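Aromatic-L-amino-acid decarboxylase (Catharanthus roseus, PDB 6EEW) catalyses the pyridoxal 5'-phosphate-dependent decarboxylation of L-tryptophan to tryptamine and of 5-hydroxy-L-tryptophan to serotonin, working as a homodimer. Local coordinates at residues S94-A99 with E479-R484; A103-A108 with L322-C327; S107-G112 with W379-S384. All coordinates share one frame; numbering follows the deposited sequence.

Interaction 1. Residues S94-A99 with E479-R484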
loop_
_atom_site.group_PDB
_atom_site.type_symbol
_atom_site.label_atom_id
_atom_site.label_comp_id
_atom_site.label_asym_id
_atom_site.label_seq_id
_atom_site.Cartn_x
_atom_site.Cartn_y
_atom_site.Cartn_z
ATOM N N SER A 94 -13.405 -5.039 18.687
ATOM C CA SER A 94 -14.337 -5.413 19.737
ATOM C C SER A 94 -15.244 -6.536 19.246
ATOM O O SER A 94 -15.651 -6.541 18.079
ATOM C CB SER A 94 -15.179 -4.217 20.172
ATOM O OG SER A 94 -16.146 -4.609 21.135
ATOM N N PRO A 95 -15.589 -7.500 20.107
ATOM C CA PRO A 95 -16.611 -8.484 19.727
ATOM C C PRO A 95 -17.968 -7.861 19.453
ATOM O O PRO A 95 -18.853 -8.550 18.926
ATOM C CB PRO A 95 -16.657 -9.428 20.933
ATOM C CG PRO A 95 -16.211 -8.609 22.065
ATOM C CD PRO A 95 -15.148 -7.687 21.500
ATOM N N ASN A 96 -18.169 -6.587 19.779
ATOM C CA ASN A 96 -19.450 -5.935 19.565
ATOM C C ASN A 96 -19.406 -4.943 18.413
ATOM O O ASN A 96 -20.306 -4.110 18.278
ATOM C CB ASN A 96 -19.910 -5.262 20.854
ATOM C CG ASN A 96 -20.168 -6.268 21.966
ATOM O OD1 ASN A 96 -20.788 -7.316 21.744
ATOM N ND2 ASN A 96 -19.679 -5.965 23.163
ATOM N N PHE A 97 -18.385 -5.031 17.571
ATOM C CA PHE A 97 -18.295 -4.234 16.355
ATOM C C PHE A 97 -18.934 -5.004 15.209
ATOM O O PHE A 97 -18.417 -6.048 14.804
ATOM C CB PHE A 97 -16.834 -3.909 16.038
ATOM C CG PHE A 97 -16.640 -3.156 14.751
ATOM C CD1 PHE A 97 -16.616 -3.829 13.536
ATOM C CD2 PHE A 97 -16.467 -1.793 14.747
ATOM C CE1 PHE A 97 -16.429 -3.144 12.351
ATOM C CE2 PHE A 97 -16.288 -1.114 13.565
ATOM C CZ PHE A 97 -16.274 -1.790 12.370
ATOM N N TYR A 98 -20.024 -4.458 14.651
ATOM C CA TYR A 98 -20.751 -5.099 13.556
ATOM C C TYR A 98 -20.925 -4.163 12.367
ATOM O O TYR A 98 -21.822 -4.375 11.544
ATOM C CB TYR A 98 -22.134 -5.588 14.007
ATOM C CG TYR A 98 -22.111 -6.439 15.250
ATOM C CD1 TYR A 98 -21.787 -7.785 15.189
ATOM C CD2 TYR A 98 -22.421 -5.898 16.484
ATOM C CE1 TYR A 98 -21.752 -8.560 16.332
ATOM C CE2 TYR A 98 -22.393 -6.667 17.627
ATOM C CZ TYR A 98 -22.061 -7.995 17.546
ATOM O OH TYR A 98 -22.035 -8.761 18.685
ATOM N N ALA A 99 -20.097 -3.129 12.270
ATOM C CA ALA A 99 -20.221 -2.116 11.236
ATOM C C ALA A 99 -19.515 -2.542 9.951
ATOM O O ALA A 99 -18.690 -3.458 9.931
ATOM C CB ALA A 99 -19.643 -0.795 11.736
ATOM N N GLU A 479 -21.079 -16.584 20.128
ATOM C CA GLU A 479 -22.528 -16.695 19.994
ATOM C C GLU A 479 -23.260 -15.807 20.998
ATOM O O GLU A 479 -24.257 -15.150 20.656
ATOM C CB GLU A 479 -22.941 -18.156 20.139
ATOM C CG GLU A 479 -24.429 -18.387 20.024
ATOM C CD GLU A 479 -24.776 -19.852 20.005
ATOM O OE1 GLU A 479 -23.907 -20.652 19.598
ATOM O OE2 GLU A 479 -25.908 -20.204 20.404
ATOM N N HIS A 480 -22.800 -15.784 22.249
ATOM C CA HIS A 480 -23.512 -14.992 23.245
ATOM C C HIS A 480 -23.451 -13.504 22.933
ATOM O O HIS A 480 -24.351 -12.757 23.327
ATOM C CB HIS A 480 -22.965 -15.263 24.644
ATOM C CG HIS A 480 -21.512 -14.961 24.787
ATOM N ND1 HIS A 480 -21.047 -13.726 25.184
ATOM C CD2 HIS A 480 -20.418 -15.738 24.608
ATOM C CE1 HIS A 480 -19.728 -13.750 25.229
ATOM N NE2 HIS A 480 -19.322 -14.959 24.885
ATOM N N HIS A 481 -22.418 -13.047 22.222
ATOM C CA HIS A 481 -22.390 -11.644 21.829
ATOM C C HIS A 481 -23.562 -11.314 20.918
ATOM O O HIS A 481 -24.237 -10.292 21.094
ATOM C CB HIS A 481 -21.070 -11.304 21.145
ATOM C CG HIS A 481 -19.890 -11.358 22.058
ATOM N ND1 HIS A 481 -18.884 -12.291 21.922
ATOM C CD2 HIS A 481 -19.552 -10.590 23.121
ATOM C CE1 HIS A 481 -17.979 -12.098 22.865
ATOM N NE2 HIS A 481 -18.362 -11.072 23.607
ATOM N N VAL A 482 -23.808 -12.163 19.921
ATOM C CA VAL A 482 -24.930 -11.925 19.021
ATOM C C VAL A 482 -26.237 -12.000 19.788
ATOM O O VAL A 482 -27.146 -11.183 19.576
ATOM C CB VAL A 482 -24.902 -12.917 17.843
ATOM C CG1 VAL A 482 -26.071 -12.660 16.892
ATOM C CG2 VAL A 482 -23.597 -12.803 17.111
ATOM N N ARG A 483 -26.352 -12.981 20.694
ATOM C CA ARG A 483 -27.550 -13.078 21.522
ATOM C C ARG A 483 -27.798 -11.782 22.284
ATOM O O ARG A 483 -28.927 -11.278 22.330
ATOM C CB ARG A 483 -27.435 -14.256 22.491
ATOM C CG ARG A 483 -27.428 -15.612 21.816
ATOM C CD ARG A 483 -27.154 -16.729 22.799
ATOM N NE ARG A 483 -27.147 -18.030 22.136
ATOM C CZ ARG A 483 -28.237 -18.629 21.667
ATOM N NH1 ARG A 483 -29.420 -18.038 21.778
ATOM N NH2 ARG A 483 -28.145 -19.817 21.088
ATOM N N ARG A 484 -26.748 -11.222 22.890
ATOM C CA ARG A 484 -26.924 -10.009 23.680
ATOM C C ARG A 484 -27.213 -8.796 22.803
ATOM O O ARG A 484 -27.981 -7.916 23.206
ATOM C CB ARG A 484 -25.699 -9.746 24.551
ATOM C CG ARG A 484 -25.401 -10.837 25.565
ATOM C CD ARG A 484 -24.423 -10.311 26.606
ATOM N NE ARG A 484 -23.203 -9.777 26.003
ATOM C CZ ARG A 484 -22.217 -9.212 26.691
ATOM N NH1 ARG A 484 -22.303 -9.107 28.011
ATOM N NH2 ARG A 484 -21.144 -8.747 26.060
#

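Interaction 2. Residues A103-A108 with L322-C327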
loop_
_atom_site.group_PDB
_atom_site.type_symbol
_atom_site.label_atom_id
_atom_site.label_comp_id
_atom_site.label_asym_id
_atom_site.label_seq_id
_atom_site.Cartn_x
_atom_site.Cartn_y
_atom_site.Cartn_z
ATOM N N ALA A 103 -12.873 -6.629 9.970
ATOM C CA ALA A 103 -11.501 -6.864 9.545
ATOM C C ALA A 103 -10.961 -7.955 10.457
ATOM O O ALA A 103 -10.503 -7.679 11.571
ATOM C CB ALA A 103 -10.671 -5.584 9.609
ATOM N N THR A 104 -11.015 -9.193 9.979
ATOM C CA THR A 104 -10.735 -10.342 10.827
ATOM C C THR A 104 -9.235 -10.574 10.947
ATOM O O THR A 104 -8.465 -10.241 10.046
ATOM C CB THR A 104 -11.438 -11.583 10.281
ATOM O OG1 THR A 104 -10.908 -11.914 8.989
ATOM C CG2 THR A 104 -12.901 -11.282 10.139
ATOM N N VAL A 105 -8.824 -11.147 12.078
ATOM C CA VAL A 105 -7.411 -11.262 12.422
ATOM C C VAL A 105 -7.148 -12.643 13.015
ATOM O O VAL A 105 -8.069 -13.423 13.261
ATOM C CB VAL A 105 -6.969 -10.163 13.410
ATOM C CG1 VAL A 105 -7.261 -8.770 12.833
ATOM C CG2 VAL A 105 -7.654 -10.351 14.768
ATOM N N SER A 106 -5.865 -12.937 13.234
ATOM C CA SER A 106 -5.422 -14.194 13.826
ATOM C C SER A 106 -3.979 -14.036 14.291
ATOM O O SER A 106 -3.188 -13.331 13.663
ATOM C CB SER A 106 -5.508 -15.359 12.840
ATOM O OG SER A 106 -4.508 -15.227 11.836
ATOM N N SER A 107 -3.618 -14.765 15.344
ATOM C CA SER A 107 -2.257 -14.648 15.844
ATOM C C SER A 107 -1.231 -15.121 14.821
ATOM O O SER A 107 -0.131 -14.557 14.745
ATOM C CB SER A 107 -2.107 -15.407 17.159
ATOM O OG SER A 107 -2.425 -16.762 16.996
ATOM N N ALA A 108 -1.557 -16.141 14.021
ATOM C CA ALA A 108 -0.615 -16.560 12.981
ATOM C C ALA A 108 -0.294 -15.397 12.055
ATOM O O ALA A 108 0.876 -15.158 11.714
ATOM C CB ALA A 108 -1.162 -17.740 12.182
ATOM N N LEU A 322 -8.758 -13.441 8.149
ATOM C CA LEU A 322 -7.880 -13.450 9.310
ATOM C C LEU A 322 -6.536 -12.763 9.053
ATOM O O LEU A 322 -5.598 -12.911 9.850
ATOM C CB LEU A 322 -7.660 -14.884 9.791
ATOM C CG LEU A 322 -8.904 -15.791 9.803
ATOM C CD1 LEU A 322 -8.491 -17.201 10.167
ATOM C CD2 LEU A 322 -9.951 -15.284 10.793
ATOM N N ALA A 323 -6.405 -12.026 7.959
ATOM C CA ALA A 323 -5.189 -11.283 7.700
ATOM C C ALA A 323 -5.369 -9.902 8.290
ATOM O O ALA A 323 -6.470 -9.344 8.279
ATOM C CB ALA A 323 -4.896 -11.195 6.203
ATOM N N TYR A 324 -4.303 -9.348 8.813
ATOM C CA TYR A 324 -4.516 -7.961 9.180
ATOM C C TYR A 324 -4.513 -7.107 7.914
ATOM O O TYR A 324 -4.118 -7.562 6.835
ATOM C CB TYR A 324 -3.444 -7.507 10.174
ATOM C CG TYR A 324 -3.601 -8.069 11.581
ATOM C CD1 TYR A 324 -3.224 -9.372 11.887
ATOM C CD2 TYR A 324 -4.108 -7.280 12.607
ATOM C CE1 TYR A 324 -3.356 -9.872 13.168
ATOM C CE2 TYR A 324 -4.248 -7.779 13.885
ATOM C CZ TYR A 324 -3.870 -9.063 14.160
ATOM O OH TYR A 324 -4.015 -9.541 15.437
ATOM N N LEU A 325 -4.980 -5.864 8.033
ATOM C CA LEU A 325 -4.670 -4.885 6.995
ATOM C C LEU A 325 -3.160 -4.728 6.891
ATOM O O LEU A 325 -2.465 -4.713 7.907
ATOM C CB LEU A 325 -5.298 -3.528 7.313
ATOM C CG LEU A 325 -6.757 -3.258 6.945
ATOM C CD1 LEU A 325 -7.692 -3.988 7.907
ATOM C CD2 LEU A 325 -7.033 -1.758 6.907
ATOM N N ASP A 326 -2.632 -4.627 5.669
ATOM C CA ASP A 326 -3.356 -4.742 4.410
ATOM C C ASP A 326 -3.108 -6.115 3.849
ATOM O O ASP A 326 -2.081 -6.734 4.145
ATOM C CB ASP A 326 -2.893 -3.715 3.366
ATOM C CG ASP A 326 -3.239 -2.297 3.734
ATOM O OD1 ASP A 326 -4.421 -2.055 4.060
ATOM O OD2 ASP A 326 -2.331 -1.427 3.678
ATOM N N CYS A 327 -4.044 -6.585 3.021
ATOM C CA CYS A 327 -3.853 -7.828 2.292
ATOM C C CYS A 327 -4.974 -8.021 1.280
ATOM O O CYS A 327 -6.110 -8.317 1.664
ATOM C CB CYS A 327 -3.789 -9.012 3.258
ATOM S SG CYS A 327 -3.255 -10.558 2.506
#

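Interaction 3. Residues S107-G112 with W379-S384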
loop_
_atom_site.group_PDB
_atom_site.type_symbol
_atom_site.label_atom_id
_atom_site.label_comp_id
_atom_site.label_asym_id
_atom_site.label_seq_id
_atom_site.Cartn_x
_atom_site.Cartn_y
_atom_site.Cartn_z
ATOM N N SER A 107 -3.618 -14.765 15.344
ATOM C CA SER A 107 -2.257 -14.648 15.844
ATOM C C SER A 107 -1.231 -15.121 14.821
ATOM O O SER A 107 -0.131 -14.557 14.745
ATOM C CB SER A 107 -2.107 -15.407 17.159
ATOM O OG SER A 107 -2.425 -16.762 16.996
ATOM N N ALA A 108 -1.557 -16.141 14.021
ATOM C CA ALA A 108 -0.615 -16.560 12.981
ATOM C C ALA A 108 -0.294 -15.397 12.055
ATOM O O ALA A 108 0.876 -15.158 11.714
ATOM C CB ALA A 108 -1.162 -17.740 12.182
ATOM N N ALA A 109 -1.320 -14.633 11.674
ATOM C CA ALA A 109 -1.096 -13.492 10.795
ATOM C C ALA A 109 -0.303 -12.402 11.502
ATOM O O ALA A 109 0.520 -11.725 10.880
ATOM C CB ALA A 109 -2.427 -12.942 10.289
ATOM N N PHE A 110 -0.544 -12.202 12.795
ATOM C CA PHE A 110 0.219 -11.195 13.519
ATOM C C PHE A 110 1.692 -11.563 13.585
ATOM O O PHE A 110 2.562 -10.690 13.480
ATOM C CB PHE A 110 -0.335 -11.008 14.922
ATOM C CG PHE A 110 0.178 -9.789 15.593
ATOM C CD1 PHE A 110 -0.308 -8.538 15.241
ATOM C CD2 PHE A 110 1.158 -9.880 16.571
ATOM C CE1 PHE A 110 0.172 -7.390 15.868
ATOM C CE2 PHE A 110 1.642 -8.737 17.203
ATOM C CZ PHE A 110 1.147 -7.496 16.856
ATOM N N LEU A 111 1.990 -12.849 13.770
ATOM C CA LEU A 111 3.373 -13.286 13.697
ATOM C C LEU A 111 3.945 -12.991 12.320
ATOM O O LEU A 111 5.085 -12.532 12.197
ATOM C CB LEU A 111 3.466 -14.775 14.001
ATOM C CG LEU A 111 2.977 -15.183 15.398
ATOM C CD1 LEU A 111 3.238 -16.653 15.630
ATOM C CD2 LEU A 111 3.651 -14.344 16.462
ATOM N N GLY A 112 3.151 -13.224 11.275
ATOM C CA GLY A 112 3.615 -12.912 9.931
ATOM C C GLY A 112 3.891 -11.434 9.744
ATOM O O GLY A 112 4.864 -11.050 9.097
ATOM N N TRP A 379 0.993 -17.243 4.116
ATOM C CA TRP A 379 1.571 -18.569 4.287
ATOM C C TRP A 379 1.375 -19.069 5.707
ATOM O O TRP A 379 0.963 -20.214 5.923
ATOM C CB TRP A 379 3.052 -18.527 3.930
ATOM C CG TRP A 379 3.751 -19.848 3.877
ATOM C CD1 TRP A 379 3.374 -20.953 3.175
ATOM C CD2 TRP A 379 5.000 -20.181 4.508
ATOM N NE1 TRP A 379 4.297 -21.968 3.353
ATOM C CE2 TRP A 379 5.305 -21.513 4.162
ATOM C CE3 TRP A 379 5.883 -19.482 5.344
ATOM C CZ2 TRP A 379 6.456 -22.153 4.615
ATOM C CZ3 TRP A 379 7.023 -20.119 5.794
ATOM C CH2 TRP A 379 7.300 -21.442 5.430
ATOM N N LEU A 380 1.683 -18.223 6.696
ATOM C CA LEU A 380 1.529 -18.657 8.077
ATOM C C LEU A 380 0.071 -18.924 8.402
ATOM O O LEU A 380 -0.222 -19.853 9.140
ATOM C CB LEU A 380 2.104 -17.631 9.054
ATOM C CG LEU A 380 3.555 -17.854 9.512
ATOM C CD1 LEU A 380 4.458 -17.930 8.285
ATOM C CD2 LEU A 380 4.016 -16.741 10.438
ATOM N N ILE A 381 -0.859 -18.160 7.831
ATOM C CA ILE A 381 -2.276 -18.419 8.090
ATOM C C ILE A 381 -2.664 -19.804 7.579
ATOM O O ILE A 381 -3.212 -20.646 8.314
ATOM C CB ILE A 381 -3.139 -17.332 7.429
ATOM C CG1 ILE A 381 -2.858 -15.960 8.041
ATOM C CG2 ILE A 381 -4.620 -17.693 7.510
ATOM C CD1 ILE A 381 -3.593 -14.826 7.327
ATOM N N LEU A 382 -2.396 -20.044 6.299
ATOM C CA LEU A 382 -2.723 -21.324 5.690
ATOM C C LEU A 382 -2.082 -22.475 6.457
ATOM O O LEU A 382 -2.762 -23.437 6.842
ATOM C CB LEU A 382 -2.296 -21.308 4.227
ATOM C CG LEU A 382 -3.110 -20.195 3.574
ATOM C CD1 LEU A 382 -2.559 -19.868 2.203
ATOM C CD2 LEU A 382 -4.562 -20.626 3.480
ATOM N N ARG A 383 -0.777 -22.386 6.707
ATOM C CA ARG A 383 -0.090 -23.486 7.377
ATOM C C ARG A 383 -0.558 -23.677 8.818
ATOM O O ARG A 383 -0.597 -24.812 9.303
ATOM C CB ARG A 383 1.422 -23.275 7.347
ATOM C CG ARG A 383 2.033 -23.507 5.988
ATOM C CD ARG A 383 3.543 -23.706 6.094
ATOM N NE ARG A 383 3.878 -24.924 6.808
ATOM C CZ ARG A 383 5.118 -25.291 7.133
ATOM N NH1 ARG A 383 6.166 -24.525 6.827
ATOM N NH2 ARG A 383 5.311 -26.426 7.754
ATOM N N SER A 384 -0.919 -22.594 9.511
ATOM C CA SER A 384 -1.195 -22.703 10.936
ATOM C C SER A 384 -2.614 -23.173 11.219
ATOM O O SER A 384 -2.863 -23.758 12.278
ATOM C CB SER A 384 -0.941 -21.356 11.608
ATOM O OG SER A 384 0.303 -20.805 11.187
#

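Interaction 1. Residues S94-A99 with E479-R484
Pro95 lies against the imidazole of His481, its CB 3.5 Å from the ring centroid and only 10° off the ring normal, a CH-pi contact. CG of the same pyrrolidine reaches to 3.6 Å from His481 NE2, so the proline covers the ring with two adjacent methylenes. A rigid, compact ring suits this place, since it brings C-H groups onto a flat aromatic face. CE1 of His480 sits toward the rim of the opposite face, and the imidazole is thus sandwiched. The Asn96 side chain crosses that of His481 at about a right angle, its OD1 3.8 Å from His481 CD2 and the amide and imidazole planes 74° apart. Tyr98 also crosses His481 at about a right angle, bringing OH to 3.7 Å from His481 CB.

Behind these side chains, a type I turn from Ser94 to Phe97 shapes the loop. Ser94 OG accepts from Asn96 N at 3.1 Å, an ST turn within the turn that presents Pro95 and Asn96 to helix 479-496. On the helix, chi1 of -68° sets His481 CG anti to the carbonyl carbon, which brings the ring out to Pro95. Glu478 N donates to His481 ND1, while NE2 is paired with Glu46 OE1, and Glu46 OE2 also takes a salt bridge from Arg484 NH2.

No hydrogen bond joins the two segments directly. The imidazole is held by its nitrogens through residues outside the pair. ND1, accepting a backbone N-H, is consistent with a neutral ring protonated at NE2, which would then donate to Glu46; the carboxylate probably polarises that N-H.

Interaction 2. Residues A103-A108 with L322-C327
Val105 and Leu322 pass with their CA atoms 3.8 Å apart, two extended or irregular backbones whose directions differ by 123°, Leu322 itself taking a left-handed conformation. Polar side chains on either side of Val105 grip the Leu322 backbone. Thr104 OG1 accepts from Leu322 N at 2.8 Å with an angle of 156°; chi1 of 64° puts this hydroxyl between its own backbone N and carbonyl carbon, where it meets that N-H. One residue past Val105, Ser106 OG donates to Leu322 O at 3.2 Å, and as N-cap it also receives Ala109 N of helix 107-119. Small hydroxyl residues suit both places because each oxygen can give and take a bond.

Val105 turns to the aromatic ring instead: its CG1 lies over one face of Tyr324, 3.5 Å from the centroid, while its CB stands 3.4 Å from Tyr324 CZ. The branched side chain thus spreads across the phenol. Ser106 O lies at the ring edge, 3.5 Å from Tyr324 CE1. The phenol hydroxyl is hydrogen-bonded to Tyr42 OH. Farther along, Ala103 CB meets Leu325 CD1 at 3.8 Å, beside the bound tryptophan; Asn120 of the second subunit receives Leu325 N.

Thr104 OG1 is also bonded to the carbonyl oxygen of the pyridoxal phosphate-lysine at position 319, so one hydroxyl ties together the loop after Pro102, Leu322 and the backbone of the cofactor-bearing residue. The two hydroxyls thereby satisfy Leu322 N, Leu322 O and the carbonyl of residue 319 close to the substrate pocket.

Interaction 3. Residues S107-G112 with W379-S384
Helix 107-119 packs on the long helix 375-409 through Ala108, Ala109, Leu380 and Ile381, a buried helix pair within the decarboxylase domain, with no hydrogen bond between the two segments. They run roughly antiparallel, at 146°, and their axes close to 8.1 Å. Small residues permit that approach: Ala108 points across with its CA 5.5 Å from that of Ile381, and its CB rests 3.7 Å from Ser384 CB in one of the two conformers of that serine. Beside it, Ala109 CB meets the tip of Ile381, CD1, at 3.7 Å.

Leu380 reaches over the other helix. Its CD2 stands 3.7 Å from both Ala108 O and Gly112 N, the two ends of one backbone hydrogen bond, so the methyl lies on bare helix where Gly112 brings no side chain. Leu111 CB borders the same methyl at 4.1 Å.

Around the pair, Ala108 N makes a weak hydrogen bond to Tyr385 OH, and Ile381 also touches Ala323 of the loop before strand 328-332, while Trp379 and Leu382 pack on helix 130-146. The second subunit also packs here: its Phe27 meets Phe110, and its Asp80 and Glu72 form salt bridges with Arg383.

How the interactions relate
Interactions 2 and 3 are neighbours, their centres 9 Å apart, and both use the start of helix 107-119. Leu322 O lies 3.2 Å from Ala109 CB, where the loop contact passes into the helix pair. The centre of interaction 1 is about 19 Å from that of interaction 2; it ties an earlier part of the same run leading into helix 107-119 to helix 479-496. Interaction 2 is wholly buried and interaction 3 nearly so, and both border the second subunit; interaction 1 is buried too, with exposed Arg484 at its margin, and touches no other chain. Chemistry differs: hydroxyl-to-peptide bonds near the cofactor lysine, alanines and a glycine meeting leucine and isoleucine between helices, and proline on imidazole.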